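PDB 3LXZ: glutathione S-transferase family protein from Pseudomonas putida, which probably conjugates reduced glutathione to a wide range of hydrophobic electrophiles, as a member of the glutathione S-transferase superfamily. Local coordinates for residues V10-L22 against A155-N167. Numbering follows the deposited sequence.
Sequences VSNYYNMVKLALL and ADLMFCFSVDLAN
Met16 and Phe161 interlock as knobs into holes where helix 12-22 of the thioredoxin-like N-terminal domain packs roughly antiparallel, at 148°, on helix 155-167 of the all-helical C-terminal domain, the buried domain interface of the glutathione S-transferase fold. Both Met16 and Met158 are selenomethionines. Apolar packing dominates. The Met16 chain runs alongside the Phe161 side chain, the two pointing opposite ways, CG lying 3.6 Å from Phe161 CD2, and lodges among Leu157, Met158, Phe161 and Ser162. Torsions chi2 70° and chi3 57° fold Met158 back, so that its CE packs on Met16 SE at 3.6 Å and on Tyr13 CE1, while its SE makes an oblique Met-aromatic contact 5.3 Å from the Tyr13 ring centroid. The two branches of Leu157 divide the work: CD1 touches Ala20 CB, CD2 touches Leu19 CD2. Phe161 is sandwiched, with Cys160 SG near the rim of one face and Asn15 CB over the centre of the other, a CH-pi contact 4.0 Å from the centroid. The polar link lies beside the active site, where Ser11, a glutathione-binding residue, N-caps helix 12-22 by accepting from Tyr14 N. Asn12 gives ND2 to Glu102 of helix 84-106 as well as to Phe161. The latter bond, Asn12 ND2 to Phe161 O, spans 3.1 Å, fairly straight at 159°, with the oxygen in the amide plane.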
loop_
_atom_site.group_PDB
_atom_site.type_symbol
_atom_site.label_atom_id
_atom_site.label_comp_id
_atom_site.label_asym_id
_atom_site.label_seq_id
_atom_site.Cartn_x
_atom_site.Cartn_y
_atom_site.Cartn_z
ATOM N N VAL A 10 19.319 -8.864 -2.794
ATOM C CA VAL A 10 19.613 -7.452 -2.562
ATOM C C VAL A 10 18.271 -6.709 -2.314
ATOM O O VAL A 10 18.274 -5.595 -1.754
ATOM C CB VAL A 10 20.438 -6.834 -3.717
ATOM C CG1 VAL A 10 20.716 -5.318 -3.500
ATOM C CG2 VAL A 10 21.782 -7.583 -3.896
ATOM N N SER A 11 17.139 -7.333 -2.688
ATOM C CA SER A 11 15.823 -6.663 -2.556
ATOM C C SER A 11 15.333 -6.664 -1.112
ATOM O O SER A 11 15.142 -7.732 -0.522
ATOM C CB SER A 11 14.753 -7.319 -3.433
ATOM O OG SER A 11 13.470 -6.851 -2.999
ATOM N N ASN A 12 15.107 -5.474 -0.554
ATOM C CA ASN A 12 14.552 -5.373 0.794
ATOM C C ASN A 12 13.174 -6.043 0.953
ATOM O O ASN A 12 12.953 -6.784 1.918
ATOM C CB ASN A 12 14.565 -3.923 1.296
ATOM C CG ASN A 12 13.628 -2.992 0.499
ATOM O OD1 ASN A 12 13.404 -3.174 -0.699
ATOM N ND2 ASN A 12 13.094 -1.987 1.184
ATOM N N TYR A 13 12.280 -5.850 -0.017
ATOM C CA TYR A 13 10.956 -6.487 0.044
ATOM C C TYR A 13 11.082 -8.023 -0.024
ATOM O O TYR A 13 10.335 -8.736 0.623
ATOM C CB TYR A 13 10.096 -5.989 -1.119
ATOM C CG TYR A 13 9.525 -4.596 -0.941
ATOM C CD1 TYR A 13 8.427 -4.366 -0.111
ATOM C CD2 TYR A 13 10.069 -3.503 -1.639
ATOM C CE1 TYR A 13 7.894 -3.088 0.041
ATOM C CE2 TYR A 13 9.541 -2.215 -1.503
ATOM C CZ TYR A 13 8.462 -2.017 -0.670
ATOM O OH TYR A 13 7.945 -0.750 -0.519
ATOM N N TYR A 14 12.051 -8.525 -0.787
ATOM C CA TYR A 14 12.307 -9.975 -0.840
ATOM C C TYR A 14 12.783 -10.440 0.540
ATOM O O TYR A 14 12.317 -11.470 1.051
ATOM C CB TYR A 14 13.364 -10.271 -1.907
ATOM C CG TYR A 14 13.850 -11.725 -2.033
ATOM C CD1 TYR A 14 13.157 -12.647 -2.821
ATOM C CD2 TYR A 14 15.052 -12.136 -1.434
ATOM C CE1 TYR A 14 13.651 -13.968 -3.013
ATOM C CE2 TYR A 14 15.555 -13.476 -1.603
ATOM C CZ TYR A 14 14.847 -14.365 -2.371
ATOM O OH TYR A 14 15.325 -15.653 -2.525
ATOM N N ASN A 15 13.704 -9.681 1.128
ATOM C CA ASN A 15 14.275 -10.078 2.422
ATOM C C ASN A 15 13.243 -10.147 3.555
ATOM O O ASN A 15 13.333 -10.991 4.463
ATOM C CB ASN A 15 15.518 -9.235 2.760
ATOM C CG ASN A 15 16.740 -9.666 1.956
ATOM O OD1 ASN A 15 16.849 -10.831 1.548
ATOM N ND2 ASN A 15 17.660 -8.737 1.727
HETATM N N MSE A 16 12.233 -9.285 3.475
HETATM C CA MSE A 16 11.106 -9.312 4.406
HETATM C C MSE A 16 10.350 -10.633 4.344
HETATM O O MSE A 16 10.097 -11.230 5.382
HETATM C CB MSE A 16 10.165 -8.125 4.125
HETATM C CG MSE A 16 10.728 -6.714 4.408
HETATM SE SE MSE A 16 9.405 -5.484 3.610
HETATM C CE MSE A 16 10.553 -3.948 3.090
ATOM N N VAL A 17 10.005 -11.105 3.143
ATOM C CA VAL A 17 9.361 -12.410 3.049
ATOM C C VAL A 17 10.298 -13.522 3.507
ATOM O O VAL A 17 9.871 -14.415 4.249
ATOM C CB VAL A 17 8.809 -12.662 1.661
ATOM C CG1 VAL A 17 8.111 -14.046 1.618
ATOM C CG2 VAL A 17 7.748 -11.541 1.368
ATOM N N LYS A 18 11.549 -13.463 3.060
ATOM C CA LYS A 18 12.549 -14.468 3.425
ATOM C C LYS A 18 12.692 -14.600 4.942
ATOM O O LYS A 18 12.673 -15.742 5.477
ATOM C CB LYS A 18 13.869 -14.139 2.744
ATOM C CG LYS A 18 15.039 -15.082 3.026
ATOM C CD LYS A 18 16.129 -14.831 1.960
ATOM C CE LYS A 18 17.401 -15.657 2.188
ATOM N NZ LYS A 18 18.429 -15.253 1.179
ATOM N N LEU A 19 12.772 -13.464 5.655
ATOM C CA LEU A 19 12.838 -13.536 7.115
ATOM C C LEU A 19 11.599 -14.188 7.721
ATOM O O LEU A 19 11.718 -14.958 8.675
ATOM C CB LEU A 19 13.089 -12.168 7.737
ATOM C CG LEU A 19 13.357 -12.103 9.245
ATOM C CD1 LEU A 19 14.481 -13.080 9.660
ATOM C CD2 LEU A 19 13.721 -10.662 9.591
ATOM N N ALA A 20 10.407 -13.884 7.168
ATOM C CA ALA A 20 9.154 -14.429 7.709
ATOM C C ALA A 20 9.194 -15.954 7.576
ATOM O O ALA A 20 8.868 -16.664 8.526
ATOM C CB ALA A 20 7.931 -13.864 6.942
ATOM N N LEU A 21 9.615 -16.434 6.400
ATOM C CA LEU A 21 9.675 -17.875 6.125
ATOM C C LEU A 21 10.686 -18.538 7.067
ATOM O O LEU A 21 10.421 -19.615 7.589
ATOM C CB LEU A 21 10.035 -18.153 4.659
ATOM C CG LEU A 21 8.962 -17.747 3.627
ATOM C CD1 LEU A 21 9.509 -17.731 2.220
ATOM C CD2 LEU A 21 7.775 -18.669 3.715
ATOM N N LEU A 22 11.836 -17.895 7.264
ATOM C CA LEU A 22 12.891 -18.453 8.150
ATOM C C LEU A 22 12.440 -18.446 9.622
ATOM O O LEU A 22 12.663 -19.424 10.354
ATOM C CB LEU A 22 14.194 -17.670 7.953
ATOM C CG LEU A 22 15.028 -17.969 6.710
ATOM C CD1 LEU A 22 16.035 -16.871 6.477
ATOM C CD2 LEU A 22 15.729 -19.351 6.790
ATOM N N ALA A 155 4.779 -6.254 11.008
ATOM C CA ALA A 155 5.213 -4.869 10.912
ATOM C C ALA A 155 6.695 -4.686 11.224
ATOM O O ALA A 155 7.311 -3.755 10.689
ATOM C CB ALA A 155 4.362 -3.965 11.806
ATOM N N ASP A 156 7.276 -5.571 12.051
ATOM C CA ASP A 156 8.714 -5.477 12.347
ATOM C C ASP A 156 9.588 -5.844 11.167
ATOM O O ASP A 156 10.710 -5.374 11.081
ATOM C CB ASP A 156 9.059 -6.352 13.549
ATOM C CG ASP A 156 8.373 -5.877 14.788
ATOM O OD1 ASP A 156 8.726 -4.744 15.242
ATOM O OD2 ASP A 156 7.479 -6.589 15.283
ATOM N N LEU A 157 9.089 -6.742 10.302
ATOM C CA LEU A 157 9.762 -7.077 9.064
ATOM C C LEU A 157 9.813 -5.874 8.119
ATOM O O LEU A 157 10.877 -5.542 7.588
ATOM C CB LEU A 157 9.127 -8.311 8.394
ATOM C CG LEU A 157 8.829 -9.524 9.313
ATOM C CD1 LEU A 157 8.164 -10.688 8.531
ATOM C CD2 LEU A 157 10.091 -9.982 10.061
HETATM N N MSE A 158 8.680 -5.202 7.904
HETATM C CA MSE A 158 8.702 -3.998 7.064
HETATM C C MSE A 158 9.577 -2.915 7.710
HETATM O O MSE A 158 10.321 -2.215 7.017
HETATM C CB MSE A 158 7.259 -3.502 6.869
HETATM C CG MSE A 158 7.080 -2.234 6.074
HETATM SE SE MSE A 158 7.466 -2.400 4.179
HETATM C CE MSE A 158 6.264 -3.826 3.578
ATOM N N PHE A 159 9.495 -2.766 9.024
ATOM C CA PHE A 159 10.375 -1.821 9.738
ATOM C C PHE A 159 11.866 -2.109 9.514
ATOM O O PHE A 159 12.622 -1.246 9.146
ATOM C CB PHE A 159 10.075 -1.873 11.233
ATOM C CG PHE A 159 11.052 -1.078 12.092
ATOM C CD1 PHE A 159 10.779 0.253 12.415
ATOM C CD2 PHE A 159 12.221 -1.664 12.576
ATOM C CE1 PHE A 159 11.663 1.007 13.198
ATOM C CE2 PHE A 159 13.107 -0.927 13.392
ATOM C CZ PHE A 159 12.840 0.408 13.672
ATOM N N CYS A 160 12.295 -3.342 9.739
ATOM C CA CYS A 160 13.723 -3.534 9.834
ATOM C C CYS A 160 14.416 -3.493 8.467
ATOM O O CYS A 160 15.589 -3.188 8.388
ATOM C CB CYS A 160 14.062 -4.761 10.668
ATOM S SG CYS A 160 13.896 -6.226 9.762
ATOM N N PHE A 161 13.669 -3.747 7.380
ATOM C CA PHE A 161 14.229 -3.655 6.042
ATOM C C PHE A 161 13.800 -2.416 5.257
ATOM O O PHE A 161 14.196 -2.275 4.085
ATOM C CB PHE A 161 13.900 -4.930 5.227
ATOM C CG PHE A 161 14.535 -6.177 5.765
ATOM C CD1 PHE A 161 15.922 -6.358 5.706
ATOM C CD2 PHE A 161 13.748 -7.219 6.267
ATOM C CE1 PHE A 161 16.491 -7.551 6.178
ATOM C CE2 PHE A 161 14.321 -8.411 6.728
ATOM C CZ PHE A 161 15.679 -8.566 6.703
ATOM N N SER A 162 13.043 -1.509 5.880
ATOM C CA SER A 162 12.802 -0.184 5.281
ATOM C C SER A 162 13.603 0.926 5.986
ATOM O O SER A 162 14.199 1.817 5.343
ATOM C CB SER A 162 11.309 0.175 5.396
ATOM O OG SER A 162 10.518 -0.739 4.665
ATOM N N VAL A 163 13.578 0.903 7.302
ATOM C CA VAL A 163 14.114 2.019 8.106
ATOM C C VAL A 163 15.649 2.121 7.975
ATOM O O VAL A 163 16.192 3.239 7.957
ATOM C CB VAL A 163 13.631 1.967 9.579
ATOM C CG1 VAL A 163 14.342 3.002 10.422
ATOM C CG2 VAL A 163 12.092 2.250 9.657
ATOM N N ASP A 164 16.328 0.980 7.830
ATOM C CA ASP A 164 17.783 0.973 7.499
ATOM C C ASP A 164 18.082 1.710 6.190
ATOM O O ASP A 164 18.957 2.589 6.140
ATOM C CB ASP A 164 18.356 -0.460 7.442
ATOM C CG ASP A 164 17.687 -1.346 6.361
ATOM O OD1 ASP A 164 16.502 -1.106 6.021
ATOM O OD2 ASP A 164 18.359 -2.278 5.848
ATOM N N LEU A 165 17.363 1.357 5.127
ATOM C CA LEU A 165 17.550 2.047 3.864
ATOM C C LEU A 165 17.115 3.490 3.899
ATOM O O LEU A 165 17.747 4.350 3.258
ATOM C CB LEU A 165 16.838 1.294 2.755
ATOM C CG LEU A 165 17.323 -0.136 2.524
ATOM C CD1 LEU A 165 16.651 -0.678 1.267
ATOM C CD2 LEU A 165 18.876 -0.226 2.412
ATOM N N ALA A 166 16.027 3.777 4.617
ATOM C CA ALA A 166 15.562 5.166 4.727
ATOM C C ALA A 166 16.577 6.032 5.471
ATOM O O ALA A 166 16.813 7.187 5.108
ATOM C CB ALA A 166 14.210 5.233 5.402
ATOM N N ASN A 167 17.190 5.482 6.518
ATOM C CA ASN A 167 18.196 6.269 7.253
ATOM C C ASN A 167 19.471 6.498 6.435
ATOM O O ASN A 167 20.074 7.566 6.527
ATOM C CB ASN A 167 18.513 5.675 8.620
ATOM C CG ASN A 167 18.885 6.744 9.645
ATOM O OD1 ASN A 167 18.191 7.758 9.797
ATOM N ND2 ASN A 167 19.969 6.517 10.364
#